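Local coordinates for tetracycline repressor protein class G (PDB 6RX9) that represses the tetracycline resistance gene tetA by binding its operator DNA through a helix-turn-helix, and loses affinity for that DNA when tetracycline binds, at residues A[86-90]-A[141-145]; A[116-120]-A[130-134]. All coordinates share one frame. Numbering follows the deposited sequence.

Both contacts belong to the all-helical C-terminal domain that receives tetracycline in TetR repressors, and both use the long helix 127-155. Contact 1 sets helix 75-91 against the middle of it, the contact's centre lying about 4 Å from the centre of the chain; contact 2 sets helix 110-122 against its N-terminal part. Their centres lie 19 Å apart and their nearest atoms about 7 Å, without touching. Along the chain 116-120 and 130-134 are nested within the span that 86-90 and 141-145 close. Each contact lies beside the probable drug site: the side chains of F86 and Q116 are about 5 and 4 Å from that of N82, which probably binds tetracycline. Both also touch the second subunit.

Contact 1: A[86-90]-A[141-145]; sequences FRTAL and VVGSV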
loop_
_atom_site.group_PDB
_atom_site.type_symbol
_atom_site.label_atom_id
_atom_site.label_comp_id
_atom_site.label_asym_id
_atom_site.label_seq_id
_atom_site.Cartn_x
_atom_site.Cartn_y
_atom_site.Cartn_z
ATOM N N PHE A 86 10.349 1.862 9.186
ATOM C CA PHE A 86 9.209 2.413 8.403
ATOM C C PHE A 86 7.912 1.730 8.860
ATOM O O PHE A 86 6.914 2.431 9.102
ATOM C CB PHE A 86 9.469 2.266 6.900
ATOM C CG PHE A 86 8.452 2.909 5.986
ATOM C CD1 PHE A 86 7.770 4.061 6.355
ATOM C CD2 PHE A 86 8.208 2.382 4.727
ATOM C CE1 PHE A 86 6.850 4.647 5.498
ATOM C CE2 PHE A 86 7.287 2.968 3.872
ATOM C CZ PHE A 86 6.606 4.098 4.261
ATOM N N ARG A 87 7.931 0.402 9.010
ATOM C CA ARG A 87 6.756 -0.383 9.476
ATOM C C ARG A 87 6.350 0.076 10.884
ATOM O O ARG A 87 5.147 0.321 11.103
ATOM C CB ARG A 87 7.053 -1.884 9.462
ATOM C CG ARG A 87 5.903 -2.730 9.988
ATOM C CD ARG A 87 6.214 -4.204 9.931
ATOM N NE ARG A 87 5.080 -5.022 10.338
ATOM C CZ ARG A 87 5.062 -5.860 11.369
ATOM N NH1 ARG A 87 6.132 -6.019 12.132
ATOM N NH2 ARG A 87 3.967 -6.554 11.629
ATOM N N THR A 88 7.315 0.188 11.800
ATOM C CA THR A 88 7.092 0.621 13.207
ATOM C C THR A 88 6.449 2.014 13.210
ATOM O O THR A 88 5.479 2.205 13.965
ATOM C CB THR A 88 8.398 0.595 14.012
ATOM O OG1 THR A 88 8.957 -0.711 13.874
ATOM C CG2 THR A 88 8.194 0.913 15.476
ATOM N N ALA A 89 6.958 2.929 12.378
ATOM C CA ALA A 89 6.491 4.333 12.258
ATOM C C ALA A 89 5.018 4.368 11.833
ATOM O O ALA A 89 4.261 5.164 12.418
ATOM C CB ALA A 89 7.352 5.090 11.277
ATOM N N LEU A 90 4.626 3.556 10.845
ATOM C CA LEU A 90 3.229 3.520 10.328
ATOM C C LEU A 90 2.307 2.831 11.344
ATOM O O LEU A 90 1.131 3.228 11.419
ATOM C CB LEU A 90 3.189 2.817 8.965
ATOM C CG LEU A 90 3.877 3.555 7.816
ATOM C CD1 LEU A 90 3.730 2.787 6.516
ATOM C CD2 LEU A 90 3.331 4.970 7.662
ATOM N N VAL A 141 6.130 -2.411 2.391
ATOM C CA VAL A 141 5.826 -2.010 3.797
ATOM C C VAL A 141 4.437 -1.353 3.838
ATOM O O VAL A 141 3.634 -1.729 4.702
ATOM C CB VAL A 141 6.911 -1.086 4.382
ATOM C CG1 VAL A 141 6.468 -0.474 5.701
ATOM C CG2 VAL A 141 8.234 -1.817 4.553
ATOM N N VAL A 142 4.171 -0.407 2.939
ATOM C CA VAL A 142 2.872 0.328 2.887
ATOM C C VAL A 142 1.742 -0.689 2.689
ATOM O O VAL A 142 0.782 -0.650 3.475
ATOM C CB VAL A 142 2.872 1.417 1.800
ATOM C CG1 VAL A 142 1.471 1.941 1.524
ATOM C CG2 VAL A 142 3.815 2.554 2.161
ATOM N N GLY A 143 1.857 -1.569 1.687
ATOM C CA GLY A 143 0.848 -2.609 1.408
ATOM C C GLY A 143 0.573 -3.462 2.635
ATOM O O GLY A 143 -0.616 -3.689 2.949
ATOM N N SER A 144 1.633 -3.908 3.317
ATOM C CA SER A 144 1.568 -4.801 4.505
ATOM C C SER A 144 0.839 -4.104 5.660
ATOM O O SER A 144 -0.061 -4.724 6.258
ATOM C CB SER A 144 2.944 -5.255 4.921
ATOM O OG SER A 144 2.882 -5.954 6.151
ATOM N N VAL A 145 1.207 -2.859 5.970
ATOM C CA VAL A 145 0.662 -2.137 7.159
ATOM C C VAL A 145 -0.798 -1.742 6.891
ATOM O O VAL A 145 -1.602 -1.827 7.842
ATOM C CB VAL A 145 1.527 -0.929 7.559
ATOM C CG1 VAL A 145 0.939 -0.223 8.769
ATOM C CG2 VAL A 145 2.971 -1.338 7.835
HETATM O O HOH W 1 2.724 -4.898 8.696
#
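Start at V141, whose CA sits 6.0 Å from the CA of R87, the closest CA pair of the two segments. V141 CG1 lies 3.5 Å from F86 CD2, 3.7 Å from R87 N and 4.3 Å from L90 CD1. The CA-to-CB bond of V142 points sideways to the other segment, yet V142 CG2 comes within 3.8 Å of F86 CZ; beyond the pair it also packs on L146 of the second subunit. Helix 86-90 and helix 141-145 run roughly the same way, 39° apart with their axes 9.9 Å from each other, an oblique helix packing in the core of the TetR ligand-binding domain. The pocket is close: F86 meets H100, probably a Mg(2+) ligand, edge-to-face, and L90 packs on the same histidine. At S144 the chemistry turns polar. A water lies 2.8 Å from S144 OG and 2.9 Å from R87 NE, from which it accepts a hydrogen bond, while NH1 forms a salt bridge to D185 and NH2 hydrogen-bonds Q148. One residue on, V145 packs between L90 and R87: its CG1 is 3.8 Å from L90 CB, and its CG2 lies 3.9 Å from R87 CG, against the aliphatic part of the arginine.

Contact 2: A[116-120]-A[130-134]; sequences QIRFL and AVWAL
Build both segments as regular alpha-helix, with hydrogen bonds from L120 N to Q116 O and from L134 N to A130 O, each 3.1 Å. Cross the axes at +114°, 9.7 Å apart at closest approach, and bring the CA atoms of I117 and A130 to 5.7 Å. The steep crossing belongs to two consecutive helices, 110-122 and 127-155, joined by a short turn from which F125 packs on L120 and A130. Apolar contacts dominate, with L120, A130 and L134 pointing CA-to-CB toward the partner helix. I117, chi1 m and chi2 t, puts CD1 3.6 Å from V131 CG2 (V131 chi1 t) and CG1 4.1 Å from L134 CD1. L120 and L134 are also m and t, with L120 CB 3.8 Å from A130 CB and L120 CD1 3.8 Å from L134 CG. A130 also offers its O, 3.7 Å from L120 CD1, so L120 packs on backbone too. I117 packs on L172, and V131 on L179, both of the second subunit. The polar element is Q116: OE1 touches L134 CD2 at 3.9 Å, while NE2 hydrogen-bonds S67 O and the side chain approaches N82, which probably binds tetracycline. With no hydrogen bond between the segments, the joint depends on the fit of aliphatic side chains.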
loop_
_atom_site.group_PDB
_atom_site.type_symbol
_atom_site.label_atom_id
_atom_site.label_comp_id
_atom_site.label_asym_id
_atom_site.label_seq_id
_atom_site.Cartn_x
_atom_site.Cartn_y
_atom_site.Cartn_z
ATOM N N GLN A 116 21.869 7.336 0.250
ATOM C CA GLN A 116 21.298 5.961 0.180
ATOM C C GLN A 116 21.675 5.314 -1.159
ATOM O O GLN A 116 22.185 4.174 -1.142
ATOM C CB GLN A 116 19.777 5.982 0.353
ATOM C CG GLN A 116 19.319 6.274 1.776
ATOM C CD GLN A 116 17.822 6.147 1.934
ATOM O OE1 GLN A 116 17.081 6.049 0.958
ATOM N NE2 GLN A 116 17.360 6.143 3.174
ATOM N N ILE A 117 21.436 6.016 -2.272
ATOM C CA ILE A 117 21.676 5.508 -3.659
ATOM C C ILE A 117 23.177 5.239 -3.845
ATOM O O ILE A 117 23.521 4.142 -4.328
ATOM C CB ILE A 117 21.122 6.488 -4.714
ATOM C CG1 ILE A 117 19.594 6.578 -4.654
ATOM C CG2 ILE A 117 21.604 6.115 -6.111
ATOM C CD1 ILE A 117 19.016 7.797 -5.335
ATOM N N ARG A 118 24.034 6.197 -3.477
ATOM C CA ARG A 118 25.511 6.096 -3.639
ATOM C C ARG A 118 26.044 4.912 -2.818
ATOM O O ARG A 118 26.965 4.231 -3.308
ATOM C CB ARG A 118 26.198 7.413 -3.260
ATOM C CG ARG A 118 26.140 8.480 -4.346
ATOM C CD ARG A 118 27.125 9.601 -4.087
ATOM N NE ARG A 118 26.995 10.725 -5.008
ATOM C CZ ARG A 118 27.519 10.787 -6.232
ATOM N NH1 ARG A 118 28.210 9.774 -6.730
ATOM N NH2 ARG A 118 27.344 11.873 -6.965
ATOM N N PHE A 119 25.478 4.662 -1.631
ATOM C CA PHE A 119 25.856 3.525 -0.746
ATOM C C PHE A 119 25.522 2.192 -1.430
ATOM O O PHE A 119 26.391 1.300 -1.454
ATOM C CB PHE A 119 25.169 3.618 0.618
ATOM C CG PHE A 119 25.337 2.385 1.471
ATOM C CD1 PHE A 119 26.580 2.035 1.976
ATOM C CD2 PHE A 119 24.253 1.572 1.767
ATOM C CE1 PHE A 119 26.738 0.897 2.753
ATOM C CE2 PHE A 119 24.410 0.437 2.549
ATOM C CZ PHE A 119 25.652 0.101 3.039
ATOM N N LEU A 120 24.305 2.050 -1.962
ATOM C CA LEU A 120 23.875 0.813 -2.670
ATOM C C LEU A 120 24.777 0.590 -3.891
ATOM O O LEU A 120 25.167 -0.573 -4.131
ATOM C CB LEU A 120 22.397 0.918 -3.065
ATOM C CG LEU A 120 21.397 0.835 -1.911
ATOM C CD1 LEU A 120 19.973 0.754 -2.435
ATOM C CD2 LEU A 120 21.694 -0.351 -1.003
ATOM N N ALA A 130 19.217 0.475 -7.716
ATOM C CA ALA A 130 19.300 1.028 -6.343
ATOM C C ALA A 130 17.993 1.760 -6.008
ATOM O O ALA A 130 17.417 1.481 -4.943
ATOM C CB ALA A 130 20.498 1.937 -6.208
ATOM N N VAL A 131 17.533 2.649 -6.896
ATOM C CA VAL A 131 16.279 3.439 -6.704
ATOM C C VAL A 131 15.080 2.480 -6.727
ATOM O O VAL A 131 14.197 2.630 -5.863
ATOM C CB VAL A 131 16.129 4.563 -7.747
ATOM C CG1 VAL A 131 14.771 5.244 -7.648
ATOM C CG2 VAL A 131 17.248 5.592 -7.634
ATOM N N TRP A 132 15.052 1.535 -7.675
ATOM C CA TRP A 132 13.958 0.532 -7.814
ATOM C C TRP A 132 13.846 -0.309 -6.537
ATOM O O TRP A 132 12.709 -0.603 -6.130
ATOM C CB TRP A 132 14.164 -0.359 -9.043
ATOM C CG TRP A 132 13.954 0.326 -10.357
ATOM C CD1 TRP A 132 13.337 1.524 -10.581
ATOM C CD2 TRP A 132 14.328 -0.177 -11.651
ATOM N NE1 TRP A 132 13.325 1.809 -11.919
ATOM C CE2 TRP A 132 13.921 0.783 -12.601
ATOM C CE3 TRP A 132 14.974 -1.337 -12.096
ATOM C CZ2 TRP A 132 14.142 0.617 -13.967
ATOM C CZ3 TRP A 132 15.188 -1.503 -13.447
ATOM C CH2 TRP A 132 14.777 -0.537 -14.367
ATOM N N ALA A 133 14.984 -0.688 -5.944
ATOM C CA ALA A 133 15.075 -1.517 -4.719
ATOM C C ALA A 133 14.536 -0.735 -3.516
ATOM O O ALA A 133 13.691 -1.283 -2.786
ATOM C CB ALA A 133 16.502 -1.959 -4.495
ATOM N N LEU A 134 15.001 0.501 -3.320
ATOM C CA LEU A 134 14.548 1.381 -2.208
ATOM C C LEU A 134 13.029 1.578 -2.303
ATOM O O LEU A 134 12.352 1.453 -1.265
ATOM C CB LEU A 134 15.299 2.715 -2.272
ATOM C CG LEU A 134 16.776 2.649 -1.881
ATOM C CD1 LEU A 134 17.505 3.916 -2.295
ATOM C CD2 LEU A 134 16.936 2.409 -0.389
#